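Side-chain contacts in nuclease NucT (Helicobacter pylori, PDB 6EHI), which belongs to the phospholipase D-like (PLD) superfamily as a nuclease, with a mixed beta-sheet flanked by helices: residues S22-I27 and A47-S52; V60-D65 and G78-Y83; C89-L94 and Q153-S158. The protein carries 1 engineered substitution. One frame throughout, in Å; residues are numbered along the deposited sequence.

Interaction 1: S22-I27 and A47-S52; sequences SLISGI and ARAIKS
Ile27 and Ala49 lose the most surface to the opposite helix in this contact. The gamma-2 methyl of Ile27, CG2, does the touching. A chi1 of -70° sets CG1 beside the backbone N and turns CG2 anti to that N, the side facing helix 44-54. There Ile27 CG2 meets three groups of two successive residues: Ala49 O at 3.9 Å, Ala49 CB at 4.4 Å and Ile50 CG1 at 4.0 Å. The carbonyl oxygen meets a methyl instead of a donor, probably at little cost, since a helical carbonyl normally has its i+4 N-H as partner. The side chains of Ile27 and Ile50 cross obliquely, and Ile27 CG2 lies against Ile50 CG1, a methylene.

Helices 16-28 and 44-54 run side by side on one face of the PLD-like sheet, nearly parallel, with a crossing angle of -17° and segment axes 9.3 Å apart. Helix 44-54 is the crossover of a beta-alpha-beta unit joining the adjacent parallel strands 33-38 and 59-65.

Alanine suits its place: a single methyl pointing at helix 16-28 takes up little space and lets the CA atoms of Ile24 and Ala49 approach to 6.4 Å. Ala49 CB also meets Ile24 CG2 at 4.2 Å, and so serves two isoleucines one helical turn apart. Ile46 and Val53 extend the same apolar seam along helix 44-54, while Ile50 also packs on Phe41.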
ATOM      1  N   SER A  22      15.271   2.446  -6.256  1.00 19.82           N
ATOM      2  CA  SER A  22      15.484   2.293  -4.820  1.00 18.37           C
ATOM      3  C   SER A  22      15.237   0.840  -4.396  1.00 17.88           C
ATOM      4  O   SER A  22      15.952   0.266  -3.570  1.00 21.32           O
ATOM      5  CB  SER A  22      14.558   3.196  -4.001  1.00 17.66           C
ATOM      6  OG  SER A  22      14.771   3.131  -2.585  1.00 18.22           O
ATOM      7  N   LEU A  23      14.117   0.317  -4.846  1.00 18.18           N
ATOM      8  CA  LEU A  23      13.668  -1.020  -4.464  1.00 15.31           C
ATOM      9  C   LEU A  23      14.670  -2.041  -5.033  1.00 17.89           C
ATOM     10  O   LEU A  23      15.077  -2.953  -4.358  1.00 18.79           O
ATOM     11  CB  LEU A  23      12.273  -1.304  -5.068  1.00 16.39           C
ATOM     12  CG  LEU A  23      11.706  -2.706  -4.791  1.00 16.13           C
ATOM     13  CD1 LEU A  23      11.673  -2.907  -3.293  1.00 16.85           C
ATOM     14  CD2 LEU A  23      10.328  -2.863  -5.398  1.00 19.08           C
ATOM     15  N   ILE A  24      14.969  -1.912  -6.315  1.00 18.58           N
ATOM     16  CA  ILE A  24      15.884  -2.825  -6.994  1.00 20.00           C
ATOM     17  C   ILE A  24      17.239  -2.781  -6.348  1.00 20.37           C
ATOM     18  O   ILE A  24      17.789  -3.838  -6.080  1.00 20.48           O
ATOM     19  CB  ILE A  24      15.887  -2.599  -8.489  1.00 20.40           C
ATOM     20  CG1 ILE A  24      14.669  -3.321  -8.991  1.00 23.76           C
ATOM     21  CG2 ILE A  24      17.134  -3.180  -9.170  1.00 21.05           C
ATOM     22  CD1 ILE A  24      14.393  -3.196 -10.437  1.00 28.81           C
ATOM     23  N   SER A  25      17.724  -1.583  -6.055  1.00 21.41           N
ATOM     24  CA  SER A  25      18.994  -1.457  -5.356  1.00 22.08           C
ATOM     25  C   SER A  25      18.980  -2.046  -3.926  1.00 21.16           C
ATOM     26  O   SER A  25      19.920  -2.715  -3.485  1.00 23.93           O
ATOM     27  CB  SER A  25      19.458  -0.018  -5.375  1.00 26.02           C
ATOM     28  OG  SER A  25      20.536   0.151  -4.516  1.00 30.32           O
ATOM     29  N   GLY A  26      17.885  -1.853  -3.206  1.00 19.92           N
ATOM     30  CA  GLY A  26      17.738  -2.398  -1.873  1.00 17.76           C
ATOM     31  C   GLY A  26      17.827  -3.913  -1.890  1.00 19.24           C
ATOM     32  O   GLY A  26      18.383  -4.531  -1.006  1.00 21.41           O
ATOM     33  N   ILE A  27      17.196  -4.536  -2.864  1.00 17.32           N
ATOM     34  CA  ILE A  27      17.192  -6.027  -2.962  1.00 16.73           C
ATOM     35  C   ILE A  27      18.588  -6.510  -3.383  1.00 19.95           C
ATOM     36  O   ILE A  27      19.102  -7.455  -2.797  1.00 20.03           O
ATOM     37  CB  ILE A  27      16.137  -6.532  -3.994  1.00 16.49           C
ATOM     38  CG1 ILE A  27      14.736  -6.310  -3.452  1.00 15.06           C
ATOM     39  CG2 ILE A  27      16.383  -7.971  -4.422  1.00 20.36           C
ATOM     40  CD1 ILE A  27      13.713  -6.487  -4.546  1.00 16.10           C
ATOM     41  N   ALA A  47      12.291  -9.483 -10.430  1.00 15.99           N
ATOM     42  CA  ALA A  47      12.575 -10.909 -10.262  1.00 15.56           C
ATOM     43  C   ALA A  47      14.063 -11.191 -10.581  1.00 16.27           C
ATOM     44  O   ALA A  47      14.712 -11.966  -9.898  1.00 16.18           O
ATOM     45  CB  ALA A  47      11.677 -11.782 -11.101  1.00 16.61           C
ATOM     46  N   ARG A  48      14.566 -10.585 -11.643  1.00 21.07           N
ATOM     47  CA  ARG A  48      15.995 -10.822 -12.003  1.00 21.26           C
ATOM     48  C   ARG A  48      16.864 -10.306 -10.896  1.00 19.60           C
ATOM     49  O   ARG A  48      17.843 -10.907 -10.595  1.00 22.95           O
ATOM     50  CB  ARG A  48      16.330 -10.246 -13.393  1.00 24.59           C
ATOM     51  CG  ARG A  48      15.876 -11.186 -14.473  1.00 30.65           C
ATOM     52  CD  ARG A  48      16.485 -10.850 -15.834  1.00 33.90           C
ATOM     53  NE  ARG A  48      15.690  -9.779 -16.438  1.00 39.36           N
ATOM     54  CZ  ARG A  48      14.563  -9.986 -17.121  1.00 39.54           C
ATOM     55  NH1 ARG A  48      14.082 -11.228 -17.264  1.00 39.34           N
ATOM     56  NH2 ARG A  48      13.876  -8.944 -17.594  1.00 44.90           N
ATOM     57  N   ALA A  49      16.470  -9.232 -10.229  1.00 20.10           N
ATOM     58  CA  ALA A  49      17.232  -8.665  -9.133  1.00 19.57           C
ATOM     59  C   ALA A  49      17.264  -9.601  -7.939  1.00 19.16           C
ATOM     60  O   ALA A  49      18.330  -9.789  -7.291  1.00 19.61           O
ATOM     61  CB  ALA A  49      16.677  -7.291  -8.722  1.00 20.56           C
ATOM     62  N   ILE A  50      16.134 -10.258  -7.665  1.00 17.65           N
ATOM     63  CA  ILE A  50      16.072 -11.339  -6.680  1.00 16.61           C
ATOM     64  C   ILE A  50      16.995 -12.519  -7.017  1.00 18.95           C
ATOM     65  O   ILE A  50      17.821 -12.907  -6.166  1.00 18.63           O
ATOM     66  CB  ILE A  50      14.631 -11.792  -6.421  1.00 18.12           C
ATOM     67  CG1 ILE A  50      13.823 -10.697  -5.744  1.00 19.38           C
ATOM     68  CG2 ILE A  50      14.601 -13.030  -5.592  1.00 18.92           C
ATOM     69  CD1 ILE A  50      12.311 -10.929  -5.835  1.00 18.21           C
ATOM     70  N   LYS A  51      16.901 -13.020  -8.251  1.00 17.22           N
ATOM     71  CA  LYS A  51      17.810 -14.073  -8.734  1.00 21.82           C
ATOM     72  C   LYS A  51      19.286 -13.675  -8.541  1.00 20.07           C
ATOM     73  O   LYS A  51      20.132 -14.471  -8.092  1.00 21.18           O
ATOM     74  CB  LYS A  51      17.539 -14.417 -10.209  1.00 25.83           C
ATOM     75  CG  LYS A  51      16.278 -15.234 -10.430  1.00 27.25           C
ATOM     76  CD  LYS A  51      16.084 -15.575 -11.902  1.00 31.90           C
ATOM     77  CE  LYS A  51      15.200 -16.804 -12.142  1.00 39.00           C
ATOM     78  NZ  LYS A  51      15.691 -17.658 -13.296  1.00 41.86           N
ATOM     79  N   SER A  52      19.579 -12.402  -8.826  1.00 21.54           N
ATOM     80  CA  SER A  52      20.942 -11.901  -8.801  1.00 21.41           C
ATOM     81  C   SER A  52      21.481 -11.971  -7.366  1.00 22.43           C
ATOM     82  O   SER A  52      22.570 -12.422  -7.110  1.00 22.86           O
ATOM     83  CB  SER A  52      20.976 -10.448  -9.302  1.00 24.81           C
ATOM     84  OG  SER A  52      22.323  -9.987  -9.326  1.00 34.79           O
TER

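Interaction 2: V60-D65 and G78-Y83; sequences VQIIYD and GYLDKY
Ile62 of the extended strand 60-65 faces Leu80 of helix 77-80 with their CA atoms 9.2 Å apart, and from Leu80 the chain folds into a type I beta turn closed by Tyr83 N on Leu80 O at 3.1 Å. Long side chains suit such a gap between Ile62 and Leu80, and Tyr64 reaches the same leucine from two residues further on. Ile62 and Tyr64 are alternate residues of the strand, so both point from the same face of the sheet toward the turn, and a single methyl of Leu80 meets them both.

That methyl is CD1, carried to the far end of its chain by an extended chi2 of 175°. Leu80 CD1 lies 3.7 Å from Ile62 CD1, itself the end of an extended branch, and 3.6 Å from Tyr64 OH. The two side chains of the strand each cross Leu80 at about a right angle. The methyl sits almost straight beyond the phenol, the angle CZ-OH-CD1 being about 162°, so the ring meets leucine with its hydroxyl end and not with its face. The polar need of Tyr64 OH is met by a hydrogen bond with Thr76 OG1, which lets the oxygen lie buried against a methyl.

Leu80 also packs on Lys51, bringing helix 44-54 to the same spot. Helix 77-80 belongs to the connection between the neighbouring parallel strands 59-65 and 86-91, a beta-alpha-beta crossover of the PLD-like fold.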
ATOM      1  N   VAL A  60      16.344 -15.706   0.314  1.00 20.36           N
ATOM      2  CA  VAL A  60      15.190 -14.997  -0.113  1.00 19.66           C
ATOM      3  C   VAL A  60      13.936 -15.781   0.214  1.00 19.21           C
ATOM      4  O   VAL A  60      13.846 -16.995  -0.006  1.00 20.96           O
ATOM      5  CB  VAL A  60      15.271 -14.761  -1.608  1.00 20.95           C
ATOM      6  CG1 VAL A  60      14.061 -14.020  -2.071  1.00 19.70           C
ATOM      7  CG2 VAL A  60      16.533 -14.011  -1.935  1.00 21.68           C
ATOM      8  N   GLN A  61      12.951 -15.105   0.769  1.00 16.00           N
ATOM      9  CA  GLN A  61      11.649 -15.706   1.076  1.00 15.96           C
ATOM     10  C   GLN A  61      10.570 -14.774   0.480  1.00 14.45           C
ATOM     11  O   GLN A  61      10.695 -13.564   0.598  1.00 15.14           O
ATOM     12  CB  GLN A  61      11.464 -15.766   2.559  1.00 17.47           C
ATOM     13  CG  GLN A  61      12.442 -16.751   3.185  1.00 22.44           C
ATOM     14  CD  GLN A  61      12.450 -16.715   4.699  1.00 27.04           C
ATOM     15  OE1 GLN A  61      12.477 -15.630   5.300  1.00 32.48           O
ATOM     16  NE2 GLN A  61      12.357 -17.905   5.333  1.00 25.98           N
ATOM     17  N   ILE A  62       9.628 -15.341  -0.237  1.00 14.95           N
ATOM     18  CA  ILE A  62       8.569 -14.558  -0.898  1.00 14.69           C
ATOM     19  C   ILE A  62       7.241 -15.176  -0.608  1.00 15.05           C
ATOM     20  O   ILE A  62       7.055 -16.328  -0.965  1.00 16.13           O
ATOM     21  CB  ILE A  62       8.814 -14.547  -2.405  1.00 15.12           C
ATOM     22  CG1 ILE A  62      10.285 -14.235  -2.701  1.00 16.57           C
ATOM     23  CG2 ILE A  62       7.894 -13.507  -3.083  1.00 15.85           C
ATOM     24  CD1 ILE A  62      10.599 -14.185  -4.171  1.00 15.79           C
ATOM     25  N   ILE A  63       6.352 -14.487   0.115  1.00 14.30           N
ATOM     26  CA  ILE A  63       4.929 -14.869   0.314  1.00 13.93           C
ATOM     27  C   ILE A  63       4.098 -14.153  -0.748  1.00 14.17           C
ATOM     28  O   ILE A  63       4.115 -12.907  -0.787  1.00 14.37           O
ATOM     29  CB  ILE A  63       4.424 -14.483   1.727  1.00 15.22           C
ATOM     30  CG1 ILE A  63       5.387 -15.017   2.804  1.00 16.80           C
ATOM     31  CG2 ILE A  63       2.988 -14.873   1.852  1.00 15.25           C
ATOM     32  CD1 ILE A  63       5.103 -14.606   4.250  1.00 17.52           C
ATOM     33  N   TYR A  64       3.476 -14.892  -1.681  1.00 13.11           N
ATOM     34  CA  TYR A  64       2.552 -14.352  -2.682  1.00 13.67           C
ATOM     35  C   TYR A  64       1.092 -14.506  -2.284  1.00 13.88           C
ATOM     36  O   TYR A  64       0.677 -15.574  -1.688  1.00 14.03           O
ATOM     37  CB  TYR A  64       2.748 -15.111  -3.945  1.00 14.17           C
ATOM     38  CG  TYR A  64       4.029 -15.001  -4.738  1.00 15.91           C
ATOM     39  CD1 TYR A  64       5.239 -15.674  -4.344  1.00 17.04           C
ATOM     40  CD2 TYR A  64       4.100 -14.148  -5.863  1.00 15.83           C
ATOM     41  CE1 TYR A  64       6.383 -15.605  -5.110  1.00 18.69           C
ATOM     42  CE2 TYR A  64       5.257 -14.054  -6.598  1.00 17.31           C
ATOM     43  CZ  TYR A  64       6.395 -14.771  -6.231  1.00 17.35           C
ATOM     44  OH  TYR A  64       7.567 -14.660  -6.947  1.00 17.62           O
ATOM     45  N   ASP A  65       0.212 -13.578  -2.648  1.00 13.48           N
ATOM     46  CA  ASP A  65      -1.238 -13.853  -2.523  1.00 14.40           C
ATOM     47  C   ASP A  65      -1.655 -15.179  -3.246  1.00 15.56           C
ATOM     48  O   ASP A  65      -1.250 -15.418  -4.405  1.00 15.35           O
ATOM     49  CB  ASP A  65      -2.095 -12.691  -3.022  1.00 13.46           C
ATOM     50  CG  ASP A  65      -3.579 -13.000  -3.068  1.00 12.75           C
ATOM     51  OD1 ASP A  65      -4.165 -12.997  -2.002  1.00 15.17           O
ATOM     52  OD2 ASP A  65      -4.164 -13.241  -4.187  1.00 15.65           O
ATOM     53  N   GLY A  78       6.512 -19.024 -10.482  1.00 23.38           N
ATOM     54  CA  GLY A  78       7.080 -20.138 -11.233  1.00 24.86           C
ATOM     55  C   GLY A  78       8.522 -19.940 -11.637  1.00 28.44           C
ATOM     56  O   GLY A  78       9.306 -20.837 -11.543  1.00 36.54           O
ATOM     57  N   TYR A  79       8.868 -18.725 -11.999  1.00 26.48           N
ATOM     58  CA  TYR A  79      10.213 -18.325 -12.441  1.00 25.59           C
ATOM     59  C   TYR A  79      11.167 -18.402 -11.247  1.00 25.86           C
ATOM     60  O   TYR A  79      12.293 -18.763 -11.413  1.00 26.22           O
ATOM     61  CB  TYR A  79      10.088 -16.930 -13.138  1.00 30.83           C
ATOM     62  CG  TYR A  79      11.339 -16.229 -13.652  1.00 37.15           C
ATOM     63  CD1 TYR A  79      12.080 -16.741 -14.734  1.00 44.70           C
ATOM     64  CD2 TYR A  79      11.747 -15.002 -13.108  1.00 46.47           C
ATOM     65  CE1 TYR A  79      13.221 -16.087 -15.213  1.00 46.26           C
ATOM     66  CE2 TYR A  79      12.877 -14.341 -13.592  1.00 50.20           C
ATOM     67  CZ  TYR A  79      13.603 -14.884 -14.640  1.00 48.68           C
ATOM     68  OH  TYR A  79      14.706 -14.211 -15.095  1.00 54.08           O
ATOM     69  N   LEU A  80      10.684 -18.158 -10.005  1.00 23.82           N
ATOM     70  CA  LEU A  80      11.547 -18.118  -8.861  1.00 22.92           C
ATOM     71  C   LEU A  80      11.484 -19.340  -7.968  1.00 24.38           C
ATOM     72  O   LEU A  80      12.375 -19.564  -7.127  1.00 26.32           O
ATOM     73  CB  LEU A  80      11.217 -16.847  -8.036  1.00 22.57           C
ATOM     74  CG  LEU A  80      11.527 -15.517  -8.697  1.00 20.31           C
ATOM     75  CD1 LEU A  80      11.027 -14.424  -7.804  1.00 20.57           C
ATOM     76  CD2 LEU A  80      13.039 -15.408  -8.779  1.00 22.15           C
ATOM     77  N   ASP A  81      10.479 -20.163  -8.147  1.00 28.07           N
ATOM     78  CA  ASP A  81      10.194 -21.266  -7.221  1.00 33.08           C
ATOM     79  C   ASP A  81      11.379 -22.146  -6.727  1.00 37.94           C
ATOM     80  O   ASP A  81      11.682 -22.235  -5.512  1.00 49.63           O
ATOM     81  CB  ASP A  81       9.119 -22.156  -7.853  1.00 34.57           C
ATOM     82  CG  ASP A  81       8.818 -23.414  -7.041  1.00 33.26           C
ATOM     83  OD1 ASP A  81       9.036 -23.476  -5.807  1.00 31.67           O
ATOM     84  OD2 ASP A  81       8.314 -24.374  -7.670  1.00 37.01           O
ATOM     85  N   LYS A  82      12.029 -22.783  -7.655  1.00 34.36           N
ATOM     86  CA  LYS A  82      13.115 -23.697  -7.291  1.00 35.91           C
ATOM     87  C   LYS A  82      14.501 -23.033  -7.388  1.00 32.92           C
ATOM     88  O   LYS A  82      15.512 -23.705  -7.385  1.00 33.18           O
ATOM     89  CB  LYS A  82      13.029 -25.000  -8.127  1.00 39.84           C
ATOM     90  CG  LYS A  82      11.974 -26.009  -7.644  1.00 44.11           C
ATOM     91  CD  LYS A  82      11.692 -27.108  -8.680  1.00 47.39           C
ATOM     92  CE  LYS A  82      10.212 -27.409  -8.787  1.00 48.27           C
ATOM     93  NZ  LYS A  82       9.683 -27.888  -7.480  1.00 53.98           N
ATOM     94  N   TYR A  83      14.563 -21.710  -7.430  1.00 28.32           N
ATOM     95  CA  TYR A  83      15.826 -21.002  -7.487  1.00 27.45           C
ATOM     96  C   TYR A  83      16.633 -21.206  -6.220  1.00 25.36           C
ATOM     97  O   TYR A  83      16.085 -21.279  -5.142  1.00 25.89           O
ATOM     98  CB  TYR A  83      15.575 -19.511  -7.765  1.00 26.23           C
ATOM     99  CG  TYR A  83      16.752 -18.863  -8.444  1.00 25.00           C
ATOM    100  CD1 TYR A  83      16.967 -19.053  -9.834  1.00 26.11           C
ATOM    101  CD2 TYR A  83      17.647 -18.091  -7.714  1.00 21.86           C
ATOM    102  CE1 TYR A  83      18.066 -18.480 -10.457  1.00 25.03           C
ATOM    103  CE2 TYR A  83      18.773 -17.546  -8.320  1.00 25.10           C
ATOM    104  CZ  TYR A  83      18.961 -17.745  -9.695  1.00 27.10           C
ATOM    105  OH  TYR A  83      20.041 -17.167 -10.279  1.00 27.76           O
TER

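Interaction 3: C89-L94 and Q153-S158; sequences CLLKGL and QKMLES
Leu91 and Met155 meet where strand 86-91 crosses helix 142-158, a helix laid across the sheet of the PLD-like alpha/beta fold. The short segments cross at 96°, with axes 8.6 Å apart. The strand alternates: Cys89 and Leu91 point at the helix, while Leu90 between them points away and packs on Tyr66 and Asn69 of helix 66-69.

The apolar packing centres on Leu91, whose CG is anti to the backbone N (chi1 -179°) and whose two methyls divide the work. Leu91 CD2 touches Met155 CE at 3.9 Å, and the two side chains cross at about a right angle. Methionine suits this place because its flexible chain, bent at chi3, can turn its terminal methyl toward the leucine. Ile63 of the next strand fills in beside both, and Tyr133 and Tyr14 of a neighbouring subunit pack on Leu91 and Met155 respectively, so the contact also borders the dimer interface.

The other methyl of Leu91 meets Ser158, at both its carbonyl oxygen and its beta carbon. Leu91 CD1 lies 3.7 Å from Ser158 O and 3.9 Å from Ser158 CB; the small serine side chain lets the leucine come close to the backbone of Ser158.

The covalent tie is the disulfide from Cys89 to Cys159, which joins strand 86-91 to the residue that follows Ser158. Although the CB of Leu156 points off from the strand, the end of its side chain comes back toward it, with Leu156 CD1 4.1 Å from Cys89 SG.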
ATOM      1  N   CYS A  89       6.021 -19.181  -1.419  1.00 16.01           N
ATOM      2  CA  CYS A  89       4.859 -19.821  -0.916  1.00 17.61           C
ATOM      3  C   CYS A  89       3.602 -18.919  -1.140  1.00 18.77           C
ATOM      4  O   CYS A  89       3.755 -17.803  -1.673  1.00 14.99           O
ATOM      5  CB  CYS A  89       5.125 -20.164   0.558  1.00 20.14           C
ATOM      6  SG  CYS A  89       5.264 -18.666   1.615  1.00 22.20           S
ATOM      7  N   LEU A  90       2.427 -19.389  -0.783  1.00 15.11           N
ATOM      8  CA  LEU A  90       1.158 -18.744  -1.081  1.00 16.68           C
ATOM      9  C   LEU A  90       0.381 -18.536   0.173  1.00 17.90           C
ATOM     10  O   LEU A  90       0.424 -19.374   1.059  1.00 18.90           O
ATOM     11  CB  LEU A  90       0.352 -19.621  -2.029  1.00 16.96           C
ATOM     12  CG  LEU A  90       0.909 -19.933  -3.395  1.00 18.68           C
ATOM     13  CD1 LEU A  90       0.264 -21.151  -4.093  1.00 18.35           C
ATOM     14  CD2 LEU A  90       0.781 -18.682  -4.231  1.00 17.58           C
ATOM     15  N   LEU A  91      -0.380 -17.441   0.280  1.00 15.32           N
ATOM     16  CA  LEU A  91      -1.139 -17.152   1.417  1.00 14.78           C
ATOM     17  C   LEU A  91      -2.463 -16.516   1.107  1.00 15.83           C
ATOM     18  O   LEU A  91      -2.494 -15.574   0.310  1.00 15.78           O
ATOM     19  CB  LEU A  91      -0.287 -16.321   2.343  1.00 13.75           C
ATOM     20  CG  LEU A  91      -0.837 -15.881   3.665  1.00 15.80           C
ATOM     21  CD1 LEU A  91      -1.200 -17.084   4.563  1.00 16.84           C
ATOM     22  CD2 LEU A  91       0.178 -14.994   4.324  1.00 15.84           C
ATOM     23  N   LYS A  92      -3.568 -17.128   1.522  1.00 15.32           N
ATOM     24  CA  LYS A  92      -4.885 -16.498   1.450  1.00 17.64           C
ATOM     25  C   LYS A  92      -5.214 -15.815   2.779  1.00 19.41           C
ATOM     26  O   LYS A  92      -4.629 -16.060   3.784  1.00 17.79           O
ATOM     27  CB  LYS A  92      -6.060 -17.456   1.003  1.00 24.04           C
ATOM     28  CG  LYS A  92      -6.428 -18.545   1.959  1.00 30.48           C
ATOM     29  CD  LYS A  92      -7.543 -19.467   1.378  1.00 34.58           C
ATOM     30  CE  LYS A  92      -7.032 -20.250   0.155  1.00 40.81           C
ATOM     31  NZ  LYS A  92      -7.687 -21.550  -0.262  1.00 47.90           N
ATOM     32  N   GLY A  93      -6.106 -14.818   2.719  1.00 18.89           N
ATOM     33  CA  GLY A  93      -6.564 -14.151   3.901  1.00 18.26           C
ATOM     34  C   GLY A  93      -7.545 -14.993   4.699  1.00 19.37           C
ATOM     35  O   GLY A  93      -7.692 -16.210   4.442  1.00 21.42           O
ATOM     36  N   LEU A  94      -8.216 -14.324   5.634  1.00 19.84           N
ATOM     37  CA  LEU A  94      -9.141 -14.934   6.621  1.00 19.92           C
ATOM     38  C   LEU A  94     -10.513 -15.130   6.028  1.00 21.04           C
ATOM     39  O   LEU A  94     -10.934 -14.489   5.080  1.00 19.49           O
ATOM     40  CB  LEU A  94      -9.208 -14.068   7.908  1.00 18.67           C
ATOM     41  CG  LEU A  94      -7.909 -13.706   8.665  1.00 21.31           C
ATOM     42  CD1 LEU A  94      -8.087 -12.959   9.948  1.00 21.50           C
ATOM     43  CD2 LEU A  94      -7.013 -14.885   9.022  1.00 23.20           C
ATOM     44  N   GLN A 153       7.470 -13.614  10.084  1.00 17.41           N
ATOM     45  CA  GLN A 153       7.618 -15.014  10.569  1.00 19.60           C
ATOM     46  C   GLN A 153       6.342 -15.705  10.881  1.00 18.47           C
ATOM     47  O   GLN A 153       6.175 -16.873  10.493  1.00 22.22           O
ATOM     48  CB  GLN A 153       8.536 -15.020  11.807  1.00 22.49           C
ATOM     49  CG  GLN A 153       9.974 -14.648  11.463  1.00 24.81           C
ATOM     50  CD  GLN A 153      10.594 -15.421  10.303  1.00 28.49           C
ATOM     51  OE1 GLN A 153      10.863 -16.599  10.423  1.00 32.59           O
ATOM     52  NE2 GLN A 153      10.785 -14.769   9.172  1.00 30.44           N
ATOM     53  N   LYS A 154       5.380 -14.989  11.477  1.00 18.04           N
ATOM     54  CA  LYS A 154       4.047 -15.532  11.721  1.00 20.02           C
ATOM     55  C   LYS A 154       3.308 -15.804  10.399  1.00 20.80           C
ATOM     56  O   LYS A 154       2.730 -16.868  10.206  1.00 18.12           O
ATOM     57  CB  LYS A 154       3.168 -14.595  12.589  1.00 24.20           C
ATOM     58  CG  LYS A 154       3.568 -14.543  14.071  1.00 29.76           C
ATOM     59  CD  LYS A 154       2.512 -13.947  15.001  1.00 33.63           C
ATOM     60  CE  LYS A 154       1.060 -14.351  14.760  1.00 35.28           C
ATOM     61  NZ  LYS A 154       0.535 -15.540  15.482  1.00 37.75           N
ATOM     62  N   MET A 155       3.405 -14.833   9.461  1.00 16.30           N
ATOM     63  CA  MET A 155       2.867 -15.071   8.132  1.00 15.64           C
ATOM     64  C   MET A 155       3.463 -16.332   7.479  1.00 16.32           C
ATOM     65  O   MET A 155       2.718 -17.095   6.777  1.00 17.52           O
ATOM     66  CB  MET A 155       3.080 -13.870   7.231  1.00 14.92           C
ATOM     67  CG  MET A 155       2.201 -12.745   7.765  1.00 15.45           C
ATOM     68  SD  MET A 155       2.523 -11.189   6.872  1.00 17.27           S
ATOM     69  CE  MET A 155       1.842 -11.578   5.288  1.00 14.62           C
ATOM     70  N   LEU A 156       4.750 -16.482   7.578  1.00 17.77           N
ATOM     71  CA  LEU A 156       5.472 -17.575   6.928  1.00 19.88           C
ATOM     72  C   LEU A 156       4.977 -18.909   7.431  1.00 22.74           C
ATOM     73  O   LEU A 156       4.893 -19.898   6.684  1.00 24.09           O
ATOM     74  CB  LEU A 156       6.969 -17.439   7.230  1.00 24.04           C
ATOM     75  CG  LEU A 156       7.962 -17.831   6.154  1.00 30.54           C
ATOM     76  CD1 LEU A 156       7.646 -17.440   4.726  1.00 29.09           C
ATOM     77  CD2 LEU A 156       9.332 -17.253   6.597  1.00 36.05           C
ATOM     78  N   GLU A 157       4.589 -18.963   8.698  1.00 25.54           N
ATOM     79  CA  GLU A 157       4.005 -20.229   9.268  1.00 26.34           C
ATOM     80  C   GLU A 157       2.621 -20.570   8.831  1.00 27.91           C
ATOM     81  O   GLU A 157       2.194 -21.711   9.044  1.00 27.23           O
ATOM     82  CB  GLU A 157       3.994 -20.248  10.806  1.00 40.23           C
ATOM     83  CG  GLU A 157       5.269 -20.618  11.544  1.00 48.05           C
ATOM     84  CD  GLU A 157       5.291 -20.058  12.973  1.00 52.60           C
ATOM     85  OE1 GLU A 157       4.268 -20.170  13.695  1.00 55.23           O
ATOM     86  OE2 GLU A 157       6.341 -19.523  13.380  1.00 58.17           O
ATOM     87  N   SER A 158       1.855 -19.597   8.287  1.00 19.96           N
ATOM     88  CA  SER A 158       0.569 -19.865   7.685  1.00 18.99           C
ATOM     89  C   SER A 158       0.557 -20.106   6.181  1.00 16.68           C
ATOM     90  O   SER A 158      -0.460 -20.518   5.672  1.00 18.38           O
ATOM     91  CB  SER A 158      -0.407 -18.722   8.062  1.00 21.39           C
ATOM     92  OG  SER A 158      -0.331 -18.428   9.473  1.00 23.22           O
TER

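All three contacts depend on apolar groups, yet they occupy different layers. Interaction 1 joins two helices to each other. Interactions 2 and 3 each set a helix against a strand, and their strands 59-65 and 86-91 are neighbours in one sheet, hydrogen-bonded through the backbones of Tyr64, Cys89 and Leu91. The touching residues of interaction 2 are all buried, whereas interaction 3 reaches the surface at Ser158 and borders the second subunit. Interaction 1 touches interaction 2 through Arg48 and Lys51 against Tyr79, but lies about 23 Å from interaction 3, centre to centre. The chemistry follows the place: aliphatic branches between helices, a tyrosine hydroxyl in interaction 2, a disulfide and a thioether in interaction 3.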